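Local coordinates for protein haloacid delahogenase-like family hydrolase (PDB 2PKE) that probably acts as a magnesium-dependent phosphatase of the haloacid dehalogenase-like hydrolase superfamily, at residues G203-P207 with W236-V240; M79-I84 with I96-V100; D21-S27 with Q141-I145; G71-M75 with A105-H109. The contacts are given in a common frame with arbitrary orientation. Numbering follows the deposited sequence.

Contact 1: G203-P207 with W236-V240; sequences GIYTP and WPAAV
Ile204 reaches from strand 203-205 across Trp236, Ala239 and Val240 of helix 236-240, in the Rossmann-like core of a HAD-family hydrolase, where helices cover a parallel sheet. The strand is extended (Ile204 phi/psi -122/123°), the helix regular, with Val240 N bonded to Trp236 O at 2.9 Å. Their short axes run nearly antiparallel, at 151°, and approach to 9.7 Å; the CA atoms of Ile204 and Ala239 are 7.3 Å apart. With chi1 m and chi2 t, Ile204 sends CD1 to Ala239 CB and to Val240 CG2, each at 3.7 Å, while its CG2 lies 3.9 Å from Trp236 CD1. A branched side chain suits this position because its two arms reach different helix residues, and small Ala239 lets the helix come close. Tyr205 points away; the alternation carries on one residue past the strand end, so Thr206 points toward the helix. The indole of Trp236 (chi1 m, chi2 -17°) also packs on Ile185, Ile124 and Thr23 of the metal-binding loop, and the Thr206 side chain is about 6 Å from that of the magnesium ligand Asn187, so the contact borders the metal site. The Thr206 hydroxyl (chi1 m) also hydrogen-bonds the carbonyl of Val230. Near the ring plane, Trp236 NE1 donates to Thr206 OG1 at 2.9 Å, with an N-H...O angle of 165°.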
loop_
_atom_site.group_PDB
_atom_site.type_symbol
_atom_site.label_atom_id
_atom_site.label_comp_id
_atom_site.label_asym_id
_atom_site.label_seq_id
_atom_site.Cartn_x
_atom_site.Cartn_y
_atom_site.Cartn_z
ATOM N N GLY A 203 8.519 1.695 -24.315
ATOM C CA GLY A 203 9.279 1.041 -23.287
ATOM C C GLY A 203 10.758 1.283 -23.414
ATOM O O GLY A 203 11.311 1.311 -24.508
ATOM N N ILE A 204 11.401 1.430 -22.276
ATOM C CA ILE A 204 12.851 1.323 -22.164
ATOM C C ILE A 204 13.186 0.202 -21.149
ATOM O O ILE A 204 12.759 0.238 -19.985
ATOM C CB ILE A 204 13.478 2.623 -21.737
ATOM C CG1 ILE A 204 13.303 3.675 -22.857
ATOM C CG2 ILE A 204 14.957 2.433 -21.353
ATOM C CD1 ILE A 204 13.609 5.111 -22.361
ATOM N N TYR A 205 13.949 -0.759 -21.632
ATOM C CA TYR A 205 14.349 -1.954 -20.919
ATOM C C TYR A 205 15.809 -1.884 -20.517
ATOM O O TYR A 205 16.688 -1.899 -21.369
ATOM C CB TYR A 205 14.153 -3.134 -21.802
ATOM C CG TYR A 205 14.582 -4.468 -21.220
ATOM C CD1 TYR A 205 14.260 -4.804 -19.916
ATOM C CD2 TYR A 205 15.267 -5.401 -21.995
ATOM C CE1 TYR A 205 14.625 -6.041 -19.389
ATOM C CE2 TYR A 205 15.648 -6.626 -21.491
ATOM C CZ TYR A 205 15.330 -6.942 -20.184
ATOM O OH TYR A 205 15.666 -8.167 -19.648
ATOM N N THR A 206 16.043 -1.843 -19.204
ATOM C CA THR A 206 17.389 -1.828 -18.602
ATOM C C THR A 206 17.509 -2.954 -17.579
ATOM O O THR A 206 17.193 -2.776 -16.395
ATOM C CB THR A 206 17.693 -0.492 -17.939
ATOM O OG1 THR A 206 17.659 0.523 -18.931
ATOM C CG2 THR A 206 19.085 -0.481 -17.313
ATOM N N PRO A 207 17.940 -4.135 -18.042
ATOM C CA PRO A 207 18.011 -5.268 -17.124
ATOM C C PRO A 207 19.048 -5.062 -15.999
ATOM O O PRO A 207 20.043 -4.385 -16.194
ATOM C CB PRO A 207 18.356 -6.439 -18.051
ATOM C CG PRO A 207 19.004 -5.832 -19.213
ATOM C CD PRO A 207 18.336 -4.508 -19.404
ATOM N N TRP A 236 19.329 6.629 -20.889
ATOM C CA TRP A 236 17.891 6.781 -20.843
ATOM C C TRP A 236 17.392 8.069 -21.515
ATOM O O TRP A 236 16.382 8.021 -22.197
ATOM C CB TRP A 236 17.354 6.772 -19.407
ATOM C CG TRP A 236 17.430 5.468 -18.654
ATOM C CD1 TRP A 236 17.608 4.242 -19.167
ATOM C CD2 TRP A 236 17.223 5.292 -17.247
ATOM N NE1 TRP A 236 17.584 3.289 -18.171
ATOM C CE2 TRP A 236 17.359 3.905 -16.977
ATOM C CE3 TRP A 236 17.047 6.180 -16.168
ATOM C CZ2 TRP A 236 17.244 3.377 -15.686
ATOM C CZ3 TRP A 236 16.951 5.669 -14.891
ATOM C CH2 TRP A 236 17.028 4.272 -14.653
ATOM N N PRO A 237 18.031 9.232 -21.240
ATOM C CA PRO A 237 17.519 10.477 -21.822
ATOM C C PRO A 237 17.532 10.444 -23.362
ATOM O O PRO A 237 16.515 10.784 -23.992
ATOM C CB PRO A 237 18.455 11.554 -21.216
ATOM C CG PRO A 237 19.015 10.914 -19.966
ATOM C CD PRO A 237 19.180 9.496 -20.332
ATOM N N ALA A 238 18.625 9.959 -23.947
ATOM C CA ALA A 238 18.723 9.781 -25.417
ATOM C C ALA A 238 17.632 8.839 -25.964
ATOM O O ALA A 238 17.059 9.071 -27.028
ATOM C CB ALA A 238 20.139 9.254 -25.817
ATOM N N ALA A 239 17.353 7.788 -25.216
ATOM C CA ALA A 239 16.354 6.777 -25.595
ATOM C C ALA A 239 14.978 7.384 -25.562
ATOM O O ALA A 239 14.214 7.156 -26.470
ATOM C CB ALA A 239 16.450 5.502 -24.706
ATOM N N VAL A 240 14.696 8.204 -24.555
ATOM C CA VAL A 240 13.396 8.887 -24.450
ATOM C C VAL A 240 13.194 9.793 -25.665
ATOM O O VAL A 240 12.114 9.788 -26.297
ATOM C CB VAL A 240 13.245 9.691 -23.123
ATOM C CG1 VAL A 240 11.977 10.703 -23.190
ATOM C CG2 VAL A 240 13.149 8.731 -21.954
#

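Contact 2: M79-I84 with I96-V100; sequences MIETAI and IQRIV
Segments 79-84 and 96-100 belong to a helical hairpin of regular alpha helices, in an insertion consistent with the cap domain of HAD hydrolases. Their short axes run antiparallel at 154° and approach to 10.1 Å; the nearest CA atoms, of Ile80 and Ile96, are 6.4 Å apart. Ile99 (chi1 m, chi2 t) is the main bump. It enters the hollow between Met79, Ile80 and Ala83, its CG2 lying 3.7 Å from Met79 CB and 3.8 Å from Ile80 CG1, its CD1 3.8 Å from Ala83 CB. Alanine suits the floor of that hollow, since a methyl lets the isoleucine sink in. In return Ile80 (m, t) fits among Ile96, Ile99 and Val100, with CG1 3.9 Å from Ile96 CG2 and CD1 3.9 Å from Val100 CG2. Ile96 (m, m) brings its CD1 to 4.2 Å from Ile84 CG1. Met79 (selenomethionine) points toward the other helix, but its end leads away and touches Phe38 of helix 28-42. Glu81 forms a salt bridge to Arg104 of the second subunit. Between the segments every contact is aliphatic, so close fit and exclusion of water, not directed polar bonds, hold the pair together.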
loop_
_atom_site.group_PDB
_atom_site.type_symbol
_atom_site.label_atom_id
_atom_site.label_comp_id
_atom_site.label_asym_id
_atom_site.label_seq_id
_atom_site.Cartn_x
_atom_site.Cartn_y
_atom_site.Cartn_z
HETATM N N MSE A 79 8.568 -17.595 4.011
HETATM C CA MSE A 79 9.785 -18.256 4.497
HETATM C C MSE A 79 9.514 -19.020 5.754
HETATM O O MSE A 79 10.091 -20.053 5.946
HETATM C CB MSE A 79 10.906 -17.258 4.775
HETATM C CG MSE A 79 11.561 -16.715 3.521
HETATM SE SE MSE A 79 13.020 -15.535 3.990
HETATM C CE MSE A 79 13.830 -15.593 2.216
ATOM N N ILE A 80 8.701 -18.495 6.654
ATOM C CA ILE A 80 8.440 -19.184 7.928
ATOM C C ILE A 80 7.723 -20.501 7.583
ATOM O O ILE A 80 8.102 -21.616 8.038
ATOM C CB ILE A 80 7.619 -18.305 8.948
ATOM C CG1 ILE A 80 8.512 -17.198 9.568
ATOM C CG2 ILE A 80 7.013 -19.197 10.058
ATOM C CD1 ILE A 80 7.769 -15.930 10.069
ATOM N N GLU A 81 6.702 -20.358 6.752
ATOM C CA GLU A 81 5.869 -21.477 6.334
ATOM C C GLU A 81 6.699 -22.537 5.616
ATOM O O GLU A 81 6.576 -23.730 5.872
ATOM C CB GLU A 81 4.744 -20.906 5.478
ATOM C CG GLU A 81 3.510 -21.730 5.378
ATOM C CD GLU A 81 2.274 -20.873 5.093
ATOM O OE1 GLU A 81 2.302 -20.052 4.144
ATOM O OE2 GLU A 81 1.276 -21.022 5.831
ATOM N N THR A 82 7.574 -22.098 4.730
ATOM C CA THR A 82 8.476 -23.009 4.015
ATOM C C THR A 82 9.446 -23.763 4.932
ATOM O O THR A 82 9.687 -24.974 4.740
ATOM C CB THR A 82 9.326 -22.249 3.006
ATOM O OG1 THR A 82 8.495 -21.474 2.126
ATOM C CG2 THR A 82 10.141 -23.209 2.170
ATOM N N ALA A 83 10.039 -23.055 5.909
ATOM C CA ALA A 83 10.983 -23.684 6.879
ATOM C C ALA A 83 10.329 -24.728 7.746
ATOM O O ALA A 83 10.932 -25.783 8.035
ATOM C CB ALA A 83 11.643 -22.630 7.761
ATOM N N ILE A 84 9.108 -24.449 8.180
ATOM C CA ILE A 84 8.370 -25.381 8.989
ATOM C C ILE A 84 8.099 -26.654 8.162
ATOM O O ILE A 84 8.229 -27.782 8.674
ATOM C CB ILE A 84 7.091 -24.727 9.592
ATOM C CG1 ILE A 84 7.500 -23.658 10.614
ATOM C CG2 ILE A 84 6.280 -25.744 10.355
ATOM C CD1 ILE A 84 6.403 -22.714 11.058
ATOM N N ILE A 96 13.166 -19.514 13.802
ATOM C CA ILE A 96 12.042 -18.740 13.219
ATOM C C ILE A 96 12.167 -17.260 13.547
ATOM O O ILE A 96 11.877 -16.433 12.688
ATOM C CB ILE A 96 10.678 -19.250 13.713
ATOM C CG1 ILE A 96 10.479 -20.674 13.240
ATOM C CG2 ILE A 96 9.534 -18.366 13.173
ATOM C CD1 ILE A 96 10.339 -20.761 11.738
ATOM N N GLN A 97 12.586 -16.975 14.777
ATOM C CA GLN A 97 12.984 -15.648 15.214
ATOM C C GLN A 97 13.960 -15.040 14.216
ATOM O O GLN A 97 13.768 -13.904 13.754
ATOM C CB GLN A 97 13.639 -15.708 16.597
ATOM C CG GLN A 97 14.012 -14.347 17.181
ATOM C CD GLN A 97 13.906 -14.347 18.679
ATOM O OE1 GLN A 97 14.601 -15.105 19.359
ATOM N NE2 GLN A 97 13.013 -13.519 19.213
ATOM N N ARG A 98 14.981 -15.827 13.874
ATOM C CA ARG A 98 16.007 -15.436 12.898
ATOM C C ARG A 98 15.464 -15.182 11.492
ATOM O O ARG A 98 15.928 -14.306 10.790
ATOM C CB ARG A 98 17.155 -16.470 12.880
ATOM C CG ARG A 98 18.157 -16.210 13.947
ATOM C CD ARG A 98 18.925 -17.404 14.383
ATOM N NE ARG A 98 19.405 -18.290 13.325
ATOM C CZ ARG A 98 20.646 -18.336 12.846
ATOM N NH1 ARG A 98 21.580 -17.488 13.254
ATOM N NH2 ARG A 98 20.959 -19.240 11.927
ATOM N N ILE A 99 14.458 -15.928 11.083
ATOM C CA ILE A 99 13.780 -15.655 9.819
ATOM C C ILE A 99 13.022 -14.324 9.918
ATOM O O ILE A 99 13.079 -13.504 8.985
ATOM C CB ILE A 99 12.836 -16.769 9.452
ATOM C CG1 ILE A 99 13.642 -18.046 9.124
ATOM C CG2 ILE A 99 11.936 -16.362 8.266
ATOM C CD1 ILE A 99 12.796 -19.242 8.919
ATOM N N VAL A 100 12.318 -14.082 11.024
ATOM C CA VAL A 100 11.643 -12.785 11.173
ATOM C C VAL A 100 12.667 -11.643 11.052
ATOM O O VAL A 100 12.368 -10.626 10.441
ATOM C CB VAL A 100 10.862 -12.653 12.501
ATOM C CG1 VAL A 100 10.359 -11.175 12.707
ATOM C CG2 VAL A 100 9.723 -13.702 12.563
#

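Contact 3: D21-S27 with Q141-I145; sequences DDTLWKS and QEQKI. With MG (magnesium ion), chain C.
The loop 21-27 carries Asp21 and Thr23, which with Asp19 appear to fit the DxDx(T/V) motif of HAD enzymes, and it meets helix 141-145 across a wide gap: the CA atoms of Asp21 and Gln141 are 8.7 Å apart, those of Trp25 and Lys144 8.6 Å. Asp21 (chi1 m, chi2 -25°) divides its carboxylate. OD1 forms a salt bridge with Lys144 NZ at 2.7 Å and accepts from Trp25 NE1 at 2.8 Å; OD2 accepts from Gln141 NE2 at 3.1 Å. Asp21 O binds magnesium at 2.1 Å, beside three waters, Asp19 and Asn187. Gln141 (m, m) curls so that its amide faces the loop, and a water joins Gln141 OE1 (2.8 Å) to Asp21 N (2.9 Å). Lys144 (m, t, chi3 -142°) stretches along the indole, CB 4.2 Å from the Trp25 six-membered ring centroid in an off-centre CH-pi contact and CD 3.6 Å from Trp25 NE1. Lysine suits the place: an apolar stem for the ring, a charged end for the carboxylate and, as second partner of NZ, His109 NE2. Trp25 (chi1 p, chi2 69°) points toward the helix; Asp22 N bonds Trp25 O at 2.7 Å. Ile145 (t, p) sets CD1 3.9 Å from Trp25 CZ3. The loop leads from strand 15-18 to helix 28-42, while Trp25 and Ile145 both rest on Leu132 of strand 129-135.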
loop_
_atom_site.group_PDB
_atom_site.type_symbol
_atom_site.label_atom_id
_atom_site.label_comp_id
_atom_site.label_asym_id
_atom_site.label_seq_id
_atom_site.Cartn_x
_atom_site.Cartn_y
_atom_site.Cartn_z
ATOM N N ASP A 21 12.656 -0.497 -7.825
ATOM C CA ASP A 21 13.549 -1.586 -7.418
ATOM C C ASP A 21 14.299 -2.131 -8.627
ATOM O O ASP A 21 13.685 -2.538 -9.635
ATOM C CB ASP A 21 12.745 -2.742 -6.814
ATOM C CG ASP A 21 12.159 -2.461 -5.422
ATOM O OD1 ASP A 21 12.623 -1.645 -4.640
ATOM O OD2 ASP A 21 11.209 -3.180 -5.060
ATOM N N ASP A 22 15.615 -2.050 -8.573
ATOM C CA ASP A 22 16.505 -2.579 -9.597
ATOM C C ASP A 22 16.517 -1.778 -10.895
ATOM O O ASP A 22 17.073 -2.243 -11.905
ATOM C CB ASP A 22 16.195 -4.044 -9.877
ATOM C CG ASP A 22 16.097 -4.847 -8.609
ATOM O OD1 ASP A 22 17.066 -4.806 -7.826
ATOM O OD2 ASP A 22 15.006 -5.421 -8.384
ATOM N N THR A 23 15.935 -0.579 -10.829
ATOM C CA THR A 23 15.907 0.388 -11.926
ATOM C C THR A 23 16.539 1.729 -11.425
ATOM O O THR A 23 17.540 2.209 -11.988
ATOM C CB THR A 23 14.478 0.645 -12.478
ATOM O OG1 THR A 23 13.949 -0.556 -13.054
ATOM C CG2 THR A 23 14.518 1.767 -13.520
ATOM N N LEU A 24 15.944 2.316 -10.381
ATOM C CA LEU A 24 16.495 3.516 -9.734
ATOM C C LEU A 24 17.475 3.196 -8.587
ATOM O O LEU A 24 18.388 3.968 -8.328
ATOM C CB LEU A 24 15.377 4.427 -9.208
ATOM C CG LEU A 24 14.297 4.882 -10.198
ATOM C CD1 LEU A 24 13.218 5.595 -9.413
ATOM C CD2 LEU A 24 14.893 5.768 -11.256
ATOM N N TRP A 25 17.253 2.094 -7.879
ATOM C CA TRP A 25 18.100 1.754 -6.729
ATOM C C TRP A 25 18.250 0.245 -6.697
ATOM O O TRP A 25 17.480 -0.469 -7.323
ATOM C CB TRP A 25 17.483 2.295 -5.389
ATOM C CG TRP A 25 16.050 1.932 -5.181
ATOM C CD1 TRP A 25 15.567 0.681 -4.928
ATOM C CD2 TRP A 25 14.911 2.792 -5.262
ATOM N NE1 TRP A 25 14.212 0.706 -4.827
ATOM C CE2 TRP A 25 13.771 1.991 -5.013
ATOM C CE3 TRP A 25 14.741 4.170 -5.483
ATOM C CZ2 TRP A 25 12.473 2.501 -5.014
ATOM C CZ3 TRP A 25 13.459 4.677 -5.463
ATOM C CH2 TRP A 25 12.336 3.852 -5.262
ATOM N N LYS A 26 19.212 -0.233 -5.922
ATOM C CA LYS A 26 19.449 -1.671 -5.741
ATOM C C LYS A 26 18.421 -2.257 -4.774
ATOM O O LYS A 26 18.084 -1.636 -3.766
ATOM C CB LYS A 26 20.868 -1.918 -5.250
ATOM C CG LYS A 26 21.897 -1.306 -6.179
ATOM C CD LYS A 26 23.297 -1.754 -5.859
ATOM C CE LYS A 26 24.334 -0.885 -6.597
ATOM N N SER A 27 17.909 -3.431 -5.115
ATOM C CA SER A 27 16.884 -4.107 -4.315
ATOM C C SER A 27 17.112 -5.597 -4.280
ATOM O O SER A 27 17.111 -6.208 -3.239
ATOM C CB SER A 27 15.505 -3.867 -4.895
ATOM O OG SER A 27 14.529 -4.593 -4.198
ATOM N N GLN A 141 7.763 0.992 -0.259
ATOM C CA GLN A 141 8.121 1.742 -1.498
ATOM C C GLN A 141 8.201 3.249 -1.230
ATOM O O GLN A 141 9.124 3.936 -1.680
ATOM C CB GLN A 141 7.148 1.423 -2.664
ATOM C CG GLN A 141 7.209 -0.028 -3.141
ATOM C CD GLN A 141 8.513 -0.340 -3.769
ATOM O OE1 GLN A 141 9.149 0.541 -4.337
ATOM N NE2 GLN A 141 8.926 -1.602 -3.701
ATOM N N GLU A 142 7.278 3.765 -0.422
ATOM C CA GLU A 142 7.346 5.177 -0.041
ATOM C C GLU A 142 8.615 5.496 0.751
ATOM O O GLU A 142 9.270 6.510 0.529
ATOM C CB GLU A 142 6.133 5.553 0.766
ATOM C CG GLU A 142 4.926 5.857 -0.085
ATOM C CD GLU A 142 3.746 6.232 0.789
ATOM O OE1 GLU A 142 3.843 6.065 2.020
ATOM O OE2 GLU A 142 2.726 6.669 0.243
ATOM N N GLN A 143 8.997 4.586 1.647
ATOM C CA GLN A 143 10.213 4.774 2.420
ATOM C C GLN A 143 11.469 4.670 1.542
ATOM O O GLN A 143 12.423 5.418 1.749
ATOM C CB GLN A 143 10.236 3.856 3.638
ATOM C CG GLN A 143 9.285 4.306 4.806
ATOM C CD GLN A 143 9.279 5.841 5.104
ATOM O OE1 GLN A 143 8.215 6.445 5.263
ATOM N NE2 GLN A 143 10.463 6.460 5.159
ATOM N N LYS A 144 11.461 3.813 0.537
ATOM C CA LYS A 144 12.608 3.654 -0.358
ATOM C C LYS A 144 12.836 4.934 -1.152
ATOM O O LYS A 144 13.956 5.413 -1.186
ATOM C CB LYS A 144 12.476 2.439 -1.281
ATOM C CG LYS A 144 12.496 1.034 -0.574
ATOM C CD LYS A 144 12.829 -0.079 -1.598
ATOM C CE LYS A 144 12.095 -1.382 -1.455
ATOM N NZ LYS A 144 12.871 -2.561 -2.064
ATOM N N ILE A 145 11.779 5.513 -1.720
ATOM C CA ILE A 145 11.956 6.783 -2.425
ATOM C C ILE A 145 12.518 7.878 -1.496
ATOM O O ILE A 145 13.334 8.667 -1.916
ATOM C CB ILE A 145 10.689 7.203 -3.231
ATOM C CG1 ILE A 145 10.952 8.468 -4.050
ATOM C CG2 ILE A 145 9.475 7.410 -2.350
ATOM C CD1 ILE A 145 12.032 8.287 -5.145
HETATM MG MG MG C . 12.268 -3.489 -10.787
HETATM O O HOH W 1 9.974 -0.550 -6.789
HETATM O O HOH W 2 10.610 -4.505 -2.414
HETATM O O HOH W 3 12.993 -5.301 -10.096
HETATM O O HOH W 4 10.902 -4.437 -12.194
HETATM O O HOH W 5 10.613 -3.167 -9.463
#

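Contact 4: G71-M75 with A105-H109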
loop_
_atom_site.group_PDB
_atom_site.type_symbol
_atom_site.label_atom_id
_atom_site.label_comp_id
_atom_site.label_asym_id
_atom_site.label_seq_id
_atom_site.Cartn_x
_atom_site.Cartn_y
_atom_site.Cartn_z
ATOM N N GLY A 71 6.184 -8.121 -1.843
ATOM C CA GLY A 71 6.943 -7.377 -0.840
ATOM C C GLY A 71 7.569 -8.227 0.239
ATOM O O GLY A 71 7.274 -9.415 0.369
ATOM N N ALA A 72 8.435 -7.601 1.033
ATOM C CA ALA A 72 9.227 -8.310 2.078
ATOM C C ALA A 72 8.412 -8.900 3.212
ATOM O O ALA A 72 8.787 -9.897 3.803
ATOM C CB ALA A 72 10.265 -7.358 2.655
ATOM N N LYS A 73 7.298 -8.283 3.562
ATOM C CA LYS A 73 6.497 -8.801 4.664
ATOM C C LYS A 73 5.898 -10.181 4.366
ATOM O O LYS A 73 6.002 -11.111 5.191
ATOM C CB LYS A 73 5.444 -7.767 5.067
ATOM C CG LYS A 73 5.300 -7.624 6.561
ATOM C CD LYS A 73 5.084 -6.193 7.020
ATOM C CE LYS A 73 4.024 -5.472 6.282
ATOM N NZ LYS A 73 3.915 -4.127 6.907
ATOM N N GLY A 74 5.318 -10.327 3.183
ATOM C CA GLY A 74 4.789 -11.602 2.725
ATOM C C GLY A 74 5.908 -12.588 2.498
ATOM O O GLY A 74 5.753 -13.773 2.755
HETATM N N MSE A 75 7.043 -12.093 2.019
HETATM C CA MSE A 75 8.217 -12.937 1.816
HETATM C C MSE A 75 8.607 -13.649 3.134
HETATM O O MSE A 75 8.893 -14.864 3.122
HETATM C CB MSE A 75 9.405 -12.101 1.362
HETATM C CG MSE A 75 10.679 -12.907 0.963
HETATM SE SE MSE A 75 12.302 -11.942 1.242
HETATM C CE MSE A 75 12.262 -11.341 3.090
ATOM N N ALA A 105 15.248 -6.970 8.460
ATOM C CA ALA A 105 16.409 -6.356 7.849
ATOM C C ALA A 105 16.079 -5.913 6.437
ATOM O O ALA A 105 16.568 -4.872 5.993
ATOM C CB ALA A 105 17.617 -7.295 7.846
ATOM N N THR A 106 15.282 -6.711 5.728
ATOM C CA THR A 106 14.959 -6.454 4.299
ATOM C C THR A 106 14.009 -5.266 4.210
ATOM O O THR A 106 14.123 -4.394 3.329
ATOM C CB THR A 106 14.377 -7.693 3.611
ATOM O OG1 THR A 106 15.291 -8.798 3.753
ATOM C CG2 THR A 106 14.150 -7.414 2.147
ATOM N N LEU A 107 13.119 -5.188 5.183
ATOM C CA LEU A 107 12.192 -4.072 5.265
ATOM C C LEU A 107 12.832 -2.729 5.547
ATOM O O LEU A 107 12.202 -1.715 5.354
ATOM C CB LEU A 107 11.101 -4.356 6.298
ATOM C CG LEU A 107 9.989 -5.291 5.833
ATOM C CD1 LEU A 107 9.171 -5.748 7.049
ATOM C CD2 LEU A 107 9.055 -4.651 4.786
ATOM N N GLN A 108 14.058 -2.714 6.035
ATOM C CA GLN A 108 14.817 -1.484 6.221
ATOM C C GLN A 108 16.116 -1.579 5.440
ATOM O O GLN A 108 17.131 -1.064 5.882
ATOM C CB GLN A 108 15.185 -1.274 7.669
ATOM C CG GLN A 108 14.197 -1.696 8.680
ATOM C CD GLN A 108 14.857 -1.769 10.038
ATOM O OE1 GLN A 108 14.822 -2.797 10.730
ATOM N NE2 GLN A 108 15.516 -0.676 10.416
ATOM N N HIS A 109 16.104 -2.242 4.290
ATOM C CA HIS A 109 17.374 -2.449 3.594
ATOM C C HIS A 109 17.882 -1.098 3.129
ATOM O O HIS A 109 17.086 -0.212 2.806
ATOM C CB HIS A 109 17.343 -3.528 2.472
ATOM C CG HIS A 109 16.636 -3.141 1.200
ATOM N ND1 HIS A 109 17.062 -2.119 0.371
ATOM C CD2 HIS A 109 15.576 -3.714 0.576
ATOM C CE1 HIS A 109 16.262 -2.054 -0.685
ATOM N NE2 HIS A 109 15.357 -3.017 -0.588
#
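Leu107 and Ala72 carry most of this contact, where the start of helix 72-86 meets the end of helix 93-107 in the helical part of the fold. The CA atoms of Ala72 and Leu107 are 6.1 Å apart, a close approach that suits alanine: the methyl of Ala72 points toward the other helix, and Leu107 CD2 lies 3.7 Å from Ala72 CB. The other methyl of Leu107 rests against the aliphatic stem of Lys73, with CD1 4.1 Å from Lys73 CD, while the amine of Lys73 hydrogen-bonds to the carbonyl of Phe68 of the second subunit. Thr106 adds CG2, 3.9 Å from Ala72 CB, and its OG1 is 4.0 Å from CE of Met75 (selenomethionine). That hydroxyl bonds back to the carbonyl of Ile102 in its own helix, so threonine can offer its methyl here with its polar group satisfied. Tyr31 of helix 28-42 touches Ala72, Met75 and Thr106. The chemistry is therefore that of apolar packing: the polar ends of Lys73 and Thr106 find partners outside the two segments, and mostly carbon surfaces make the join.

Contacts 2 and 4 hold the same two helices, 72-86 and 93-107, near different ends, their centres about 13 Å apart; both are apolar packing, and both touch the second subunit, as contact 3 does through Glu142. Contact 1 lies on the opposite side of the chain's centre from both and joins sheet to helix with one indole hydrogen bond in an apolar setting. Contact 3 is the most central and the most polar. It touches contact 1 (Trp236 CH2 3.4 Å from Thr23 O) and contact 4, where Lys144 NZ and His109 NE2, 2.9 Å apart, probably hydrogen-bond. Touching residues of contacts 1 and 2 are all buried; contacts 3 (Asp21) and 4 (Lys73, Leu107) include partly exposed ones.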